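Local atomic coordinates of FMN-dependent nitronate monooxygenase (Shewanella oneidensis, PDB entry 5LSM), a protein that probably uses FMN to oxidise propionate 3-nitronate with molecular oxygen, yielding 3-oxopropanoate and thereby detoxifying the nitronate. Residues F71-P76 with P295-A300. Residues are numbered along the deposited sequence; the frame is centred on the assembly and turned at random.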
ATOM      1  N   PHE A  71      12.769 -10.766  17.751  1.00 32.87           N
ATOM      2  CA  PHE A  71      12.252  -9.437  18.055  1.00 35.54           C
ATOM      3  C   PHE A  71      13.218  -8.725  18.952  1.00 34.78           C
ATOM      4  O   PHE A  71      13.598  -9.271  19.983  1.00 36.23           O
ATOM      5  CB  PHE A  71      10.925  -9.520  18.808  1.00 31.63           C
ATOM      6  CG  PHE A  71       9.793 -10.016  17.991  1.00 31.72           C
ATOM      7  CD1 PHE A  71       9.911 -10.176  16.611  1.00 34.10           C
ATOM      8  CD2 PHE A  71       8.584 -10.287  18.592  1.00 31.30           C
ATOM      9  CE1 PHE A  71       8.841 -10.633  15.861  1.00 33.11           C
ATOM     10  CE2 PHE A  71       7.503 -10.720  17.840  1.00 33.51           C
ATOM     11  CZ  PHE A  71       7.636 -10.898  16.478  1.00 33.12           C
ATOM     12  N   CYS A  72      13.505  -7.466  18.634  1.00 31.72           N
ATOM     13  CA  CYS A  72      14.281  -6.605  19.531  1.00 35.27           C
ATOM     14  C   CYS A  72      13.554  -5.266  19.748  1.00 36.96           C
ATOM     15  O   CYS A  72      14.030  -4.193  19.379  1.00 35.64           O
ATOM     16  CB  CYS A  72      15.672  -6.378  18.961  1.00 35.23           C
ATOM     17  SG  CYS A  72      15.608  -5.675  17.317  1.00 40.72           S
ATOM     18  N   HIS A  73      12.369  -5.376  20.324  1.00 36.86           N
ATOM     19  CA  HIS A  73      11.565  -4.235  20.715  1.00 39.50           C
ATOM     20  C   HIS A  73      11.972  -3.804  22.123  1.00 44.60           C
ATOM     21  O   HIS A  73      12.562  -4.584  22.884  1.00 34.45           O
ATOM     22  CB  HIS A  73      10.081  -4.619  20.717  1.00 37.60           C
ATOM     23  CG  HIS A  73       9.753  -5.777  21.617  1.00 37.94           C
ATOM     24  ND1 HIS A  73      10.045  -7.086  21.290  1.00 37.68           N
ATOM     25  CD2 HIS A  73       9.129  -5.822  22.819  1.00 38.15           C
ATOM     26  CE1 HIS A  73       9.647  -7.883  22.265  1.00 36.34           C
ATOM     27  NE2 HIS A  73       9.069  -7.142  23.195  1.00 38.01           N
ATOM     28  N   ARG A  74      11.608  -2.578  22.477  1.00 45.32           N
ATOM     29  CA  ARG A  74      11.684  -2.141  23.849  1.00 54.15           C
ATOM     30  C   ARG A  74      10.524  -2.752  24.626  1.00 54.23           C
ATOM     31  O   ARG A  74       9.394  -2.791  24.140  1.00 54.32           O
ATOM     32  CB  ARG A  74      11.651  -0.621  23.915  1.00 68.92           C
ATOM     33  CG  ARG A  74      12.692   0.046  23.020  1.00 78.74           C
ATOM     34  CD  ARG A  74      13.254   1.315  23.646  1.00 90.88           C
ATOM     35  NE  ARG A  74      12.272   2.401  23.690  1.00 96.20           N
ATOM     36  CZ  ARG A  74      11.899   3.128  22.637  1.00111.64           C
ATOM     37  NH1 ARG A  74      12.401   2.887  21.427  1.00112.73           N
ATOM     38  NH2 ARG A  74      11.012   4.104  22.792  1.00124.98           N
ATOM     39  N   GLU A  75      10.833  -3.338  25.779  1.00 51.56           N
ATOM     40  CA  GLU A  75       9.804  -3.789  26.695  1.00 53.48           C
ATOM     41  C   GLU A  75       8.948  -2.599  27.103  1.00 51.41           C
ATOM     42  O   GLU A  75       9.445  -1.473  27.146  1.00 59.87           O
ATOM     43  CB  GLU A  75      10.422  -4.458  27.918  1.00 60.17           C
ATOM     44  CG  GLU A  75      11.096  -5.786  27.598  1.00 69.42           C
ATOM     45  CD  GLU A  75      11.373  -6.624  28.828  1.00 76.38           C
ATOM     46  OE1 GLU A  75      11.669  -7.830  28.670  1.00 78.87           O
ATOM     47  OE2 GLU A  75      11.319  -6.077  29.951  1.00 82.37           O
ATOM     48  N   PRO A  76       7.641  -2.835  27.338  1.00 49.69           N
ATOM     49  CA  PRO A  76       6.627  -1.775  27.226  1.00 54.42           C
ATOM     50  C   PRO A  76       6.645  -0.652  28.316  1.00 60.89           C
ATOM     51  O   PRO A  76       6.515   0.533  27.969  1.00 58.28           O
ATOM     52  CB  PRO A  76       5.297  -2.556  27.239  1.00 50.45           C
ATOM     53  CG  PRO A  76       5.626  -3.897  27.800  1.00 49.30           C
ATOM     54  CD  PRO A  76       7.027  -4.177  27.368  1.00 47.80           C
ATOM     55  N   PRO A 295      -3.185  -2.352  25.536  1.00 36.22           N
ATOM     56  CA  PRO A 295      -1.877  -2.172  26.145  1.00 36.18           C
ATOM     57  C   PRO A 295      -0.703  -2.342  25.178  1.00 38.32           C
ATOM     58  O   PRO A 295      -0.814  -3.014  24.141  1.00 29.29           O
ATOM     59  CB  PRO A 295      -1.833  -3.251  27.240  1.00 34.23           C
ATOM     60  CG  PRO A 295      -2.967  -4.168  26.958  1.00 35.92           C
ATOM     61  CD  PRO A 295      -3.989  -3.371  26.236  1.00 38.87           C
ATOM     62  N   ASP A 296       0.441  -1.800  25.578  1.00 41.98           N
ATOM     63  CA  ASP A 296       1.643  -1.878  24.775  1.00 43.72           C
ATOM     64  C   ASP A 296       2.063  -3.323  24.509  1.00 41.28           C
ATOM     65  O   ASP A 296       1.788  -4.219  25.295  1.00 39.45           O
ATOM     66  CB  ASP A 296       2.778  -1.115  25.446  1.00 47.21           C
ATOM     67  CG  ASP A 296       2.547   0.378  25.457  1.00 51.63           C
ATOM     68  OD1 ASP A 296       1.745   0.861  24.629  1.00 44.44           O
ATOM     69  OD2 ASP A 296       3.175   1.065  26.295  1.00 52.82           O
ATOM     70  N   PHE A 297       2.636  -3.522  23.328  1.00 38.56           N
ATOM     71  CA  PHE A 297       3.225  -4.779  22.896  1.00 36.15           C
ATOM     72  C   PHE A 297       4.325  -5.265  23.859  1.00 35.32           C
ATOM     73  O   PHE A 297       5.213  -4.493  24.212  1.00 33.39           O
ATOM     74  CB  PHE A 297       3.808  -4.551  21.493  1.00 34.48           C
ATOM     75  CG  PHE A 297       4.453  -5.745  20.901  1.00 32.83           C
ATOM     76  CD1 PHE A 297       3.686  -6.726  20.291  1.00 33.91           C
ATOM     77  CD2 PHE A 297       5.830  -5.912  20.978  1.00 37.61           C
ATOM     78  CE1 PHE A 297       4.274  -7.866  19.773  1.00 36.00           C
ATOM     79  CE2 PHE A 297       6.437  -7.034  20.433  1.00 39.43           C
ATOM     80  CZ  PHE A 297       5.654  -8.011  19.827  1.00 42.74           C
ATOM     81  N   PRO A 298       4.300  -6.561  24.249  1.00 36.23           N
ATOM     82  CA  PRO A 298       3.382  -7.620  23.825  1.00 40.44           C
ATOM     83  C   PRO A 298       2.270  -7.977  24.827  1.00 39.62           C
ATOM     84  O   PRO A 298       1.794  -9.118  24.836  1.00 36.83           O
ATOM     85  CB  PRO A 298       4.316  -8.821  23.662  1.00 39.39           C
ATOM     86  CG  PRO A 298       5.310  -8.624  24.745  1.00 37.03           C
ATOM     87  CD  PRO A 298       5.519  -7.136  24.849  1.00 38.54           C
ATOM     88  N   LEU A 299       1.798  -7.008  25.597  1.00 36.56           N
ATOM     89  CA  LEU A 299       0.964  -7.334  26.746  1.00 35.41           C
ATOM     90  C   LEU A 299      -0.435  -7.818  26.352  1.00 35.15           C
ATOM     91  O   LEU A 299      -0.967  -8.725  26.977  1.00 42.16           O
ATOM     92  CB  LEU A 299       0.905  -6.157  27.715  1.00 35.32           C
ATOM     93  CG  LEU A 299       2.292  -5.796  28.248  1.00 36.80           C
ATOM     94  CD1 LEU A 299       2.283  -4.515  29.054  1.00 34.36           C
ATOM     95  CD2 LEU A 299       2.905  -6.948  29.043  1.00 40.23           C
ATOM     96  N   ALA A 300      -0.943  -7.341  25.225  1.00 36.04           N
ATOM     97  CA  ALA A 300      -2.359  -7.505  24.889  1.00 36.63           C
ATOM     98  C   ALA A 300      -2.764  -8.944  24.567  1.00 37.87           C
ATOM     99  O   ALA A 300      -3.935  -9.293  24.696  1.00 41.28           O
ATOM    100  CB  ALA A 300      -2.734  -6.591  23.734  1.00 34.98           C
TER
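Aromatic packing is one component of this contact between F71-P76 and P295-A300. Phe-297, its CG anti to the backbone N (chi1 180°), drives its ring edge into one face of His-73 in a T-shaped pair: the centroids lie 4.8 Å apart, the planes stand at 74°, and Phe-297 CE2 sits 3.6 Å above the centre of the imidazole plane. Farther along the same edge, Phe-297 CZ meets Phe-71 CE2 at 3.8 Å, the two rings being oblique. An alanine in place of His-73 would probably loosen the hold on Phe-297 by removing the face its edge abuts. A second, aliphatic component centres on Pro-76. Pro-76 CG and Leu-299 CD1 approach tip to tip at 3.6 Å, and Pro-76 CB also rests against Asp-296 CB. Within P295-A300, a 2.8 Å hydrogen bond from Leu-299 N to Asp-296 O closes a type VIa beta turn; its cis peptide before Pro-298 sets Pro-298 CB 3.9 Å above one face of the Phe-297 ring. Phe-71, which touches the FMN, ends strand 66-71 of the TIM-barrel-type sheet, so the cluster, extended by Phe-133 and His-182, ties the loop leading to helix 80-89 to the one entering helix 301-313.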